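Local structure of lasso peptide isopeptidase AtxE2 (Asticcacaulis excentricus, 5TXE) at residues Leu465-Glu473 / Asn495-Leu506. The protein hydrolyses the isopeptide bond of the lasso peptides astexin-2 and astexin-3, converting these threaded substrates into linear peptides. The protein carries 1 engineered substitution. Numbering follows the deposited sequence.
Sequences LSFHSPRSE and NRWNILHTLEDL
The Phe467 ring meets Leu503 squarely on one face, with CD2 of Leu503 3.5 Å from the ring centroid in a CH-pi contact only 3° off the normal. Its opposite face rests on CA of Ser469, two residues further along, towards the rim, while CG2 of Thr502 and CG2 of Ile499 meet the edge and CD1 of Leu506 comes in obliquely. This is helix-on-sheet packing in the alpha/beta-hydrolase domain: strand 463-467 of the mixed sheet and helix 494-512 run roughly antiparallel. With CG anti to the backbone N (chi1 -177°), the ring reaches the helix; an alanine here would probably open a gap in front of Leu503 and let its side chain shift or turn. Beside it, CD2 of Leu465 packs on CB of Leu506 at 3.9 Å.

Past the strand, Ser469 approaches catalytically important Tyr438, and CG of the Pro470 ring touches OG1 of Thr502 at 3.8 Å. That hydroxyl donates to Asn498 O in its own helix and is hydrogen-bonded to ND2 of Asn409. Further along, Asn498 ND2 makes a weak, bent bond to Arg471 O (3.3 Å, 130°). Finally, one water bridges the two segments, accepting from Glu473 N at 3.0 Å and donating to Asn495 OD1 at 2.6 Å.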
# COMPACT_ATOMS: atom_id res chain seq x y z
N LEU A 465 2.68 18.71 3.98
CA LEU A 465 3.05 17.85 5.04
C LEU A 465 2.67 16.45 4.64
O LEU A 465 1.50 16.11 4.57
CB LEU A 465 2.35 18.26 6.32
CG LEU A 465 2.62 17.39 7.54
CD1 LEU A 465 4.04 17.45 7.99
CD2 LEU A 465 1.71 17.86 8.66
N SER A 466 3.68 15.64 4.42
CA SER A 466 3.54 14.22 4.19
C SER A 466 3.60 13.55 5.55
O SER A 466 4.67 13.28 6.10
CB SER A 466 4.65 13.73 3.27
OG SER A 466 4.52 12.37 2.98
N PHE A 467 2.41 13.28 6.07
CA PHE A 467 2.17 12.76 7.42
C PHE A 467 2.37 11.29 7.54
O PHE A 467 1.83 10.54 6.76
CB PHE A 467 0.71 13.01 7.75
CG PHE A 467 0.29 12.61 9.12
CD1 PHE A 467 1.01 13.00 10.24
CD2 PHE A 467 -0.89 11.94 9.30
CE1 PHE A 467 0.59 12.64 11.52
CE2 PHE A 467 -1.34 11.59 10.58
CZ PHE A 467 -0.60 11.96 11.69
N HIS A 468 3.15 10.90 8.53
CA HIS A 468 3.33 9.51 8.82
C HIS A 468 2.62 9.25 10.10
O HIS A 468 3.06 9.61 11.16
CB HIS A 468 4.77 9.13 8.94
CG HIS A 468 4.96 7.67 9.02
ND1 HIS A 468 5.16 6.90 7.89
CD2 HIS A 468 4.89 6.81 10.07
CE1 HIS A 468 5.22 5.62 8.24
NE2 HIS A 468 5.08 5.54 9.56
N SER A 469 1.50 8.60 10.00
CA SER A 469 0.68 8.41 11.16
C SER A 469 1.45 7.74 12.30
O SER A 469 2.13 6.75 12.09
CB SER A 469 -0.50 7.52 10.78
OG SER A 469 -1.47 7.70 11.77
N PRO A 470 1.28 8.23 13.54
CA PRO A 470 2.08 7.63 14.59
C PRO A 470 1.48 6.37 15.19
O PRO A 470 0.29 6.05 14.98
CB PRO A 470 2.10 8.74 15.64
CG PRO A 470 0.74 9.31 15.54
CD PRO A 470 0.48 9.34 14.05
N ARG A 471 2.31 5.70 15.98
CA ARG A 471 1.88 4.60 16.84
C ARG A 471 0.76 4.99 17.81
O ARG A 471 0.69 6.15 18.29
CB ARG A 471 3.08 4.02 17.60
CG ARG A 471 3.93 3.13 16.70
CD ARG A 471 4.97 2.34 17.47
NE ARG A 471 4.40 1.43 18.48
CZ ARG A 471 5.11 0.80 19.41
NH1 ARG A 471 6.43 0.93 19.47
NH2 ARG A 471 4.51 0.01 20.30
N SER A 472 -0.13 4.04 18.06
CA SER A 472 -1.20 4.30 19.01
C SER A 472 -0.70 4.00 20.43
O SER A 472 0.23 3.22 20.60
CB SER A 472 -2.40 3.42 18.74
OG SER A 472 -2.06 2.07 18.95
N GLU A 473 -1.35 4.58 21.43
CA GLU A 473 -1.09 4.24 22.85
C GLU A 473 -1.28 2.74 23.09
O GLU A 473 -0.48 2.10 23.76
CB GLU A 473 -2.01 5.06 23.76
CG GLU A 473 -1.81 6.58 23.61
CD GLU A 473 -2.80 7.47 24.37
OE1 GLU A 473 -2.89 7.32 25.61
OE2 GLU A 473 -3.48 8.34 23.74
N ASN A 495 -7.78 6.61 19.71
CA ASN A 495 -6.68 6.77 18.77
C ASN A 495 -6.94 7.84 17.70
O ASN A 495 -6.00 8.49 17.25
CB ASN A 495 -6.27 5.45 18.11
CG ASN A 495 -4.89 5.55 17.44
OD1 ASN A 495 -3.96 6.12 18.02
ND2 ASN A 495 -4.77 5.05 16.24
N ARG A 496 -8.18 8.04 17.30
CA ARG A 496 -8.44 9.03 16.34
C ARG A 496 -8.11 10.37 16.89
O ARG A 496 -7.62 11.25 16.16
CB ARG A 496 -9.91 9.04 15.94
CG ARG A 496 -10.12 9.24 14.48
CD ARG A 496 -9.80 7.89 13.90
NE ARG A 496 -8.98 7.95 12.78
CZ ARG A 496 -8.56 6.89 12.12
NH1 ARG A 496 -8.90 5.68 12.49
NH2 ARG A 496 -7.83 7.07 11.05
N TRP A 497 -8.42 10.58 18.18
CA TRP A 497 -7.97 11.84 18.84
C TRP A 497 -6.44 11.98 18.89
O TRP A 497 -5.91 13.06 18.73
CB TRP A 497 -8.50 11.94 20.25
CG TRP A 497 -9.88 12.40 20.35
CD1 TRP A 497 -11.01 11.67 20.76
CD2 TRP A 497 -10.32 13.73 20.13
NE1 TRP A 497 -12.11 12.50 20.77
CE2 TRP A 497 -11.70 13.77 20.39
CE3 TRP A 497 -9.67 14.89 19.72
CZ2 TRP A 497 -12.44 14.91 20.24
CZ3 TRP A 497 -10.41 16.03 19.59
CH2 TRP A 497 -11.77 16.04 19.84
N ASN A 498 -5.74 10.90 19.16
CA ASN A 498 -4.26 10.96 19.16
C ASN A 498 -3.74 11.37 17.78
O ASN A 498 -2.76 12.15 17.63
CB ASN A 498 -3.69 9.58 19.52
CG ASN A 498 -2.14 9.50 19.39
OD1 ASN A 498 -1.40 10.37 19.89
ND2 ASN A 498 -1.67 8.43 18.72
N ILE A 499 -4.37 10.81 16.74
CA ILE A 499 -4.02 11.23 15.39
C ILE A 499 -4.30 12.71 15.14
O ILE A 499 -3.46 13.46 14.62
CB ILE A 499 -4.68 10.32 14.33
CG1 ILE A 499 -4.03 8.95 14.43
CG2 ILE A 499 -4.45 10.89 12.93
CD1 ILE A 499 -4.87 7.85 13.85
N LEU A 500 -5.49 13.14 15.49
CA LEU A 500 -5.85 14.53 15.21
C LEU A 500 -4.96 15.50 16.00
O LEU A 500 -4.50 16.53 15.47
CB LEU A 500 -7.29 14.77 15.56
CG LEU A 500 -7.77 16.20 15.41
CD1 LEU A 500 -7.68 16.69 14.00
CD2 LEU A 500 -9.20 16.29 15.85
N HIS A 501 -4.70 15.15 17.26
CA HIS A 501 -3.84 16.00 18.09
C HIS A 501 -2.45 16.02 17.55
O HIS A 501 -1.79 17.05 17.60
CB HIS A 501 -3.79 15.50 19.52
CG HIS A 501 -5.03 15.74 20.32
ND1 HIS A 501 -5.79 16.89 20.23
CD2 HIS A 501 -5.62 14.99 21.27
CE1 HIS A 501 -6.79 16.83 21.09
NE2 HIS A 501 -6.71 15.68 21.73
N THR A 502 -2.00 14.92 16.96
CA THR A 502 -0.66 14.93 16.33
C THR A 502 -0.62 15.84 15.15
O THR A 502 0.34 16.55 14.96
CB THR A 502 -0.22 13.52 15.91
OG1 THR A 502 -0.26 12.66 17.03
CG2 THR A 502 1.18 13.51 15.34
N LEU A 503 -1.66 15.85 14.34
CA LEU A 503 -1.69 16.79 13.22
C LEU A 503 -1.69 18.24 13.70
O LEU A 503 -1.04 19.09 13.11
CB LEU A 503 -2.93 16.56 12.36
CG LEU A 503 -2.89 15.31 11.50
CD1 LEU A 503 -4.23 15.10 10.87
CD2 LEU A 503 -1.81 15.41 10.42
N GLU A 504 -2.47 18.52 14.73
CA GLU A 504 -2.50 19.84 15.34
C GLU A 504 -1.11 20.22 15.91
O GLU A 504 -0.67 21.34 15.70
CB GLU A 504 -3.59 19.93 16.38
CG GLU A 504 -5.01 19.89 15.79
CD GLU A 504 -6.12 19.79 16.84
OE1 GLU A 504 -5.82 19.61 18.05
OE2 GLU A 504 -7.32 19.92 16.47
N ASP A 505 -0.37 19.28 16.49
CA ASP A 505 1.01 19.54 16.94
C ASP A 505 1.90 19.90 15.76
O ASP A 505 2.65 20.87 15.82
CB ASP A 505 1.60 18.33 17.66
CG ASP A 505 0.84 17.98 18.95
OD1 ASP A 505 0.22 18.89 19.52
OD2 ASP A 505 0.85 16.81 19.40
N LEU A 506 1.81 19.15 14.67
CA LEU A 506 2.64 19.45 13.52
C LEU A 506 2.31 20.80 12.93
O LEU A 506 3.21 21.53 12.48
CB LEU A 506 2.55 18.38 12.44
CG LEU A 506 3.13 17.06 12.88
CD1 LEU A 506 2.61 15.89 12.04
CD2 LEU A 506 4.65 17.16 12.80
O HOH W 1 -3.65 6.26 20.58